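Local coordinates for protein chemotaxis transducer (Pseudomonas aeruginosa, PDB 6GCV) that senses nitrate by binding it directly in the ligand-binding PilJ domain of this chemoreceptor, and so probably directs bacterial chemotaxis towards nitrate, at residues A[14-18]-A[135-139]; A[20-25]-A[130-134]. All coordinates share one frame; numbering follows the deposited sequence.

Interaction 1: A[14-18]-A[135-139]; sequences MSISP and ARADS
Met14, Ser15 and Ile16 meet Ala137 and Asp138 in a loop-to-helix-end contact, where the two ends of the modelled chain come together at one end of the four-helix bundle. The loop leads into helix 18-42, and Ala137 closes helix 112-137. One backbone oxygen does most of the polar work. Ala137 O accepts a weak hydrogen bond from Ser15 N at 3.3 Å, bent to 153° at the hydrogen. The CA of Met14 also presents its hydrogen to Ala137 O, at 3.3 Å. Water 1 donates to the same oxygen and accepts from Met14 N.

The apolar part is small and close. Ile16 CG1 lies 3.5 Å from Ala137 CB, tighter than usual for two carbons, and Ile16 CD1 lies 3.6 Å from the same methyl. A chi1 of 66° sets CG1 between the backbone N and the carbonyl carbon, and from there the extended branch runs past Ala137. Met14 and Asp138 lie side by side and point the same way, with Met14 CG 3.5 Å from Asp138 OD1. Met14 is poorly ordered and has a second conformer, so this distance and its other side-chain contacts are tentative.

Ile16 also packs on Ser75 and Met77. Met14 touches Met14 of the second subunit, and Asp138 touches its Pro18. With helix 112-137 ending here, the Ala137 carbonyl is turned to the N-terminal loop and water. Weak polar contacts thus join the two modelled ends, and the closest carbon packing is Ile16 against the Ala137 methyl.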
ATOM      1  N   MET A  14      13.395  10.923  16.336  0.67 73.60           N
ATOM      2  CA  MET A  14      12.571  11.538  15.250  0.67 73.85           C
ATOM      3  C   MET A  14      12.088  12.939  15.626  0.67 65.49           C
ATOM      4  O   MET A  14      11.598  13.160  16.734  0.67 72.31           O
ATOM      5  CB  MET A  14      11.370  10.655  14.907  0.67 78.53           C
ATOM      6  CG  MET A  14      11.722   9.364  14.185  0.67 83.69           C
ATOM      7  SD  MET A  14      10.273   8.377  13.752  0.67 92.26           S
ATOM      8  CE  MET A  14       9.519   9.376  12.471  0.67 91.81           C
ATOM      9  N   SER A  15      12.232  13.877  14.694  1.00 52.78           N
ATOM     10  CA  SER A  15      11.770  15.268  14.892  1.00 59.99           C
ATOM     11  C   SER A  15      10.295  15.449  14.489  1.00 53.27           C
ATOM     12  O   SER A  15       9.612  16.345  14.978  1.00 60.66           O
ATOM     13  CB  SER A  15      12.676  16.246  14.140  1.00 61.39           C
ATOM     14  OG  SER A  15      12.893  15.824  12.814  1.00 56.93           O
ATOM     15  N   ILE A  16       9.804  14.579  13.620  1.00 48.59           N
ATOM     16  CA  ILE A  16       8.379  14.570  13.275  1.00 42.99           C
ATOM     17  C   ILE A  16       7.693  13.431  14.020  1.00 34.80           C
ATOM     18  O   ILE A  16       8.346  12.476  14.446  1.00 38.71           O
ATOM     19  CB  ILE A  16       8.172  14.431  11.755  1.00 40.94           C
ATOM     20  CG1 ILE A  16       8.652  13.056  11.260  1.00 35.98           C
ATOM     21  CG2 ILE A  16       8.898  15.562  11.046  1.00 45.26           C
ATOM     22  CD1 ILE A  16       8.435  12.798   9.796  1.00 38.44           C
ATOM     23  N   SER A  17       6.368  13.500  14.133  1.00 31.37           N
ATOM     24  CA  SER A  17       5.626  12.449  14.793  1.00 29.43           C
ATOM     25  C   SER A  17       5.665  11.170  13.974  1.00 28.53           C
ATOM     26  O   SER A  17       5.689  11.236  12.738  1.00 27.79           O
ATOM     27  CB  SER A  17       4.169  12.860  14.965  1.00 27.24           C
ATOM     28  OG  SER A  17       3.557  12.970  13.703  1.00 27.26           O
ATOM     29  N   PRO A  18       5.613  10.014  14.650  1.00 29.29           N
ATOM     30  CA  PRO A  18       5.502   8.761  13.910  1.00 30.10           C
ATOM     31  C   PRO A  18       4.291   8.750  12.995  1.00 27.55           C
ATOM     32  O   PRO A  18       4.354   8.147  11.922  1.00 27.29           O
ATOM     33  CB  PRO A  18       5.352   7.710  15.014  1.00 33.71           C
ATOM     34  CG  PRO A  18       6.021   8.313  16.193  1.00 36.57           C
ATOM     35  CD  PRO A  18       5.794   9.803  16.098  1.00 33.05           C
ATOM     36  N   ALA A 135      14.619  10.501   5.950  1.00 24.90           N
ATOM     37  CA  ALA A 135      15.998  10.974   6.005  1.00 28.62           C
ATOM     38  C   ALA A 135      16.112  12.235   6.879  1.00 32.70           C
ATOM     39  O   ALA A 135      16.989  12.376   7.615  1.00 42.75           O
ATOM     40  CB  ALA A 135      16.534  11.253   4.612  1.00 30.07           C
ATOM     41  N   ARG A 136      15.086  13.107   6.647  1.00 32.74           N
ATOM     42  CA  ARG A 136      15.123  14.385   7.400  0.50 31.30           C
ATOM     43  C   ARG A 136      14.758  14.149   8.859  1.00 31.60           C
ATOM     44  O   ARG A 136      15.349  14.745   9.748  1.00 34.14           O
ATOM     45  CB  ARG A 136      14.127  15.375   6.782  0.50 30.14           C
ATOM     46  CG  ARG A 136      13.949  16.702   7.502  0.50 33.21           C
ATOM     47  CD  ARG A 136      15.234  17.375   7.937  0.50 34.31           C
ATOM     48  NE  ARG A 136      14.914  18.688   8.471  0.50 36.90           N
ATOM     49  CZ  ARG A 136      14.599  18.911   9.736  0.50 37.95           C
ATOM     50  NH1 ARG A 136      14.641  17.913  10.603  0.50 36.08           N
ATOM     51  NH2 ARG A 136      14.292  20.137  10.132  0.50 43.45           N
ATOM     52  N   ALA A 137      13.782  13.282   9.100  1.00 31.76           N
ATOM     53  CA  ALA A 137      13.272  13.055  10.446  1.00 34.46           C
ATOM     54  C   ALA A 137      14.213  12.239  11.333  1.00 33.60           C
ATOM     55  O   ALA A 137      14.273  12.457  12.515  1.00 38.14           O
ATOM     56  CB  ALA A 137      11.916  12.371  10.361  1.00 35.73           C
ATOM     57  N   ASP A 138      14.937  11.295  10.745  1.00 33.06           N
ATOM     58  CA  ASP A 138      15.642  10.257  11.516  1.00 37.24           C
ATOM     59  C   ASP A 138      17.083  10.578  11.812  1.00 37.02           C
ATOM     60  O   ASP A 138      17.756  11.227  11.025  1.00 34.92           O
ATOM     61  CB  ASP A 138      15.623   8.932  10.762  1.00 37.67           C
ATOM     62  CG  ASP A 138      14.221   8.433  10.478  1.00 42.74           C
ATOM     63  OD1 ASP A 138      13.254   8.969  11.058  1.00 48.54           O
ATOM     64  OD2 ASP A 138      14.093   7.495   9.666  1.00 44.91           O
ATOM     65  N   SER A 139      17.562  10.055  12.934  1.00 43.09           N
ATOM     66  CA  SER A 139      18.969  10.182  13.331  1.00 48.19           C
ATOM     67  C   SER A 139      19.824   9.108  12.660  1.00 54.85           C
ATOM     68  O   SER A 139      21.005   8.948  13.001  1.00 59.73           O
ATOM     69  CB  SER A 139      19.097  10.050  14.850  1.00 55.88           C
ATOM     70  OG  SER A 139      18.521   8.825  15.276  1.00 58.26           O
TER
HETATM   71  O   HOH W   1      15.583  10.972  14.989  1.00 73.79           O

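Interaction 2: A[20-25]-A[130-134]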
ATOM      1  N   THR A  20       3.141  11.108  11.227  1.00 20.19           N
ATOM      2  CA  THR A  20       3.456  11.776   9.956  1.00 19.82           C
ATOM      3  C   THR A  20       4.013  10.760   8.938  1.00 19.67           C
ATOM      4  O   THR A  20       3.605  10.717   7.774  1.00 19.77           O
ATOM      5  CB  THR A  20       4.453  12.930  10.160  1.00 21.15           C
ATOM      6  OG1 THR A  20       3.924  13.840  11.133  1.00 21.47           O
ATOM      7  CG2 THR A  20       4.746  13.661   8.893  1.00 23.11           C
ATOM      8  N   ILE A  21       4.950   9.937   9.403  0.65 18.82           N
ATOM      9  CA  ILE A  21       5.561   8.917   8.559  0.65 20.17           C
ATOM     10  C   ILE A  21       4.542   7.810   8.208  0.65 18.97           C
ATOM     11  O   ILE A  21       4.527   7.296   7.094  0.65 19.22           O
ATOM     12  CB  ILE A  21       6.852   8.349   9.194  0.65 22.20           C
ATOM     13  CG1 ILE A  21       7.902   9.445   9.396  0.65 23.82           C
ATOM     14  CG2 ILE A  21       7.422   7.206   8.364  0.65 23.88           C
ATOM     15  CD1 ILE A  21       8.355  10.125   8.130  0.65 27.35           C
ATOM     16  N   ASN A  22       3.687   7.462   9.162  1.00 18.22           N
ATOM     17  CA  ASN A  22       2.623   6.493   8.911  1.00 18.00           C
ATOM     18  C   ASN A  22       1.693   6.935   7.789  1.00 16.79           C
ATOM     19  O   ASN A  22       1.379   6.161   6.878  1.00 17.67           O
ATOM     20  CB  ASN A  22       1.817   6.211  10.170  1.00 19.84           C
ATOM     21  CG  ASN A  22       0.771   5.152   9.961  1.00 19.66           C
ATOM     22  OD1 ASN A  22       1.075   4.095   9.412  1.00 19.74           O
ATOM     23  ND2 ASN A  22      -0.465   5.434  10.336  1.00 24.34           N
ATOM     24  N   VAL A  23       1.266   8.200   7.846  1.00 17.38           N
ATOM     25  CA  VAL A  23       0.351   8.736   6.859  1.00 17.20           C
ATOM     26  C   VAL A  23       1.008   8.773   5.476  1.00 16.21           C
ATOM     27  O   VAL A  23       0.386   8.399   4.474  1.00 16.77           O
ATOM     28  CB  VAL A  23      -0.175  10.103   7.322  1.00 19.71           C
ATOM     29  CG1 VAL A  23      -0.803  10.898   6.210  1.00 20.78           C
ATOM     30  CG2 VAL A  23      -1.153   9.919   8.467  1.00 19.32           C
ATOM     31  N   ALA A  24       2.265   9.199   5.429  1.00 16.06           N
ATOM     32  CA  ALA A  24       2.965   9.212   4.149  1.00 16.83           C
ATOM     33  C   ALA A  24       3.126   7.771   3.591  1.00 16.57           C
ATOM     34  O   ALA A  24       2.924   7.525   2.414  1.00 16.35           O
ATOM     35  CB  ALA A  24       4.312   9.906   4.298  1.00 18.56           C
ATOM     36  N   GLY A  25       3.532   6.826   4.450  1.00 15.68           N
ATOM     37  CA  GLY A  25       3.657   5.463   3.992  1.00 15.97           C
ATOM     38  C   GLY A  25       2.341   4.894   3.489  1.00 15.41           C
ATOM     39  O   GLY A  25       2.315   4.218   2.438  1.00 15.58           O
ATOM     40  N   VAL A 130       8.430   9.203   1.067  1.00 18.65           N
ATOM     41  CA  VAL A 130       8.654   8.600   2.377  1.00 19.79           C
ATOM     42  C   VAL A 130      10.144   8.601   2.723  1.00 19.22           C
ATOM     43  O   VAL A 130      10.538   8.954   3.825  1.00 20.54           O
ATOM     44  CB  VAL A 130       8.095   7.142   2.432  1.00 19.80           C
ATOM     45  CG1 VAL A 130       8.531   6.415   3.702  1.00 21.97           C
ATOM     46  CG2 VAL A 130       6.585   7.178   2.331  1.00 21.07           C
ATOM     47  N   SER A 131      10.970   8.203   1.780  1.00 20.49           N
ATOM     48  CA  SER A 131      12.424   8.155   2.005  0.73 22.55           C
ATOM     49  C   SER A 131      12.974   9.524   2.363  1.00 21.31           C
ATOM     50  O   SER A 131      13.790   9.650   3.293  1.00 22.44           O
ATOM     51  CB  SER A 131      13.130   7.642   0.763  0.73 24.00           C
ATOM     52  OG  SER A 131      12.826   6.273   0.545  0.73 28.33           O
ATOM     53  N   LEU A 132      12.565  10.551   1.633  1.00 20.86           N
ATOM     54  CA  LEU A 132      13.061  11.904   1.937  1.00 22.26           C
ATOM     55  C   LEU A 132      12.605  12.365   3.319  1.00 21.55           C
ATOM     56  O   LEU A 132      13.361  13.016   4.068  1.00 25.14           O
ATOM     57  CB  LEU A 132      12.578  12.893   0.882  1.00 23.81           C
ATOM     58  CG  LEU A 132      13.174  12.725  -0.509  1.00 26.59           C
ATOM     59  CD1 LEU A 132      12.414  13.641  -1.460  1.00 27.33           C
ATOM     60  CD2 LEU A 132      14.646  13.059  -0.545  1.00 32.58           C
ATOM     61  N   MET A 133      11.354  12.074   3.643  1.00 20.19           N
ATOM     62  CA  MET A 133      10.808  12.439   4.967  1.00 20.63           C
ATOM     63  C   MET A 133      11.565  11.750   6.082  1.00 20.92           C
ATOM     64  O   MET A 133      11.943  12.395   7.062  1.00 23.77           O
ATOM     65  CB  MET A 133       9.325  12.132   5.051  1.00 19.96           C
ATOM     66  CG  MET A 133       8.480  13.050   4.182  1.00 19.73           C
ATOM     67  SD  MET A 133       6.748  12.525   4.096  1.00 20.67           S
ATOM     68  CE  MET A 133       6.223  12.781   5.779  1.00 21.23           C
ATOM     69  N   SER A 134      11.838  10.460   5.899  1.00 21.59           N
ATOM     70  CA  SER A 134      12.544   9.703   6.918  1.00 24.46           C
ATOM     71  C   SER A 134      13.982  10.165   7.063  1.00 25.48           C
ATOM     72  O   SER A 134      14.504  10.231   8.159  1.00 28.61           O
ATOM     73  CB  SER A 134      12.499   8.215   6.594  1.00 25.93           C
ATOM     74  OG  SER A 134      11.196   7.774   6.771  1.00 29.81           O
TER
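Thr20 of helix 18-42 meets Met133 of helix 112-137 in an antiparallel helix pair within the four-helix bundle of this PilJ-type domain. The segment axes come within 10.0 Å at an angle of 168°. Thr20 puts its methyl CG2 3.6 Å from Met133 CE, and the two side chains cross at about a right angle. The hydroxyl of Thr20 is engaged elsewhere, with Ser17 and Ser75.

The next residue, Ile21, runs past Met133 in the opposite direction. In one of its two conformers its CD1 reaches Met133 CB at 3.8 Å and also borders Ser134 OG. The CB of Ala24 points toward the partner helix. This methyl meets Met133 SD at 3.6 Å and also lies against CE. The bend at chi3 of Met133 (66°) places CE against Thr20 CG2 and Ala24 CB, so one thioether spans both residues. Met133 is also backed by Leu65, Met77 and Ile82 from the other parts of the bundle.

Gly25 meets Val130 through its backbone N. With CG2 of Val130 beside its own backbone N, this methyl rests 3.7 Å from Ala24 O and equally 3.7 Å from Gly25 N.

Both contacts tie helix 112-137 to the N-terminal part of the chain, and their centres are about 9 Å apart. Interaction 1 closes the end of the bundle, its centre about 21 Å from the centre of the chain. Interaction 2 lies deeper, at about 12 Å, as buried helix packing. They share a seam at Ile21, which packs against Ile16 and Met14. Ile21 and Met14 have alternate positions, so the exact approach is doubtful. Both reach the second subunit; in interaction 2, Asn22 OD1 hydrogen-bonds to Arg28 NH1 of that subunit. A bound nitrate lies about 4 Å from Gly25, consistent with a ligand pocket beside interaction 2 in this nitrate receptor.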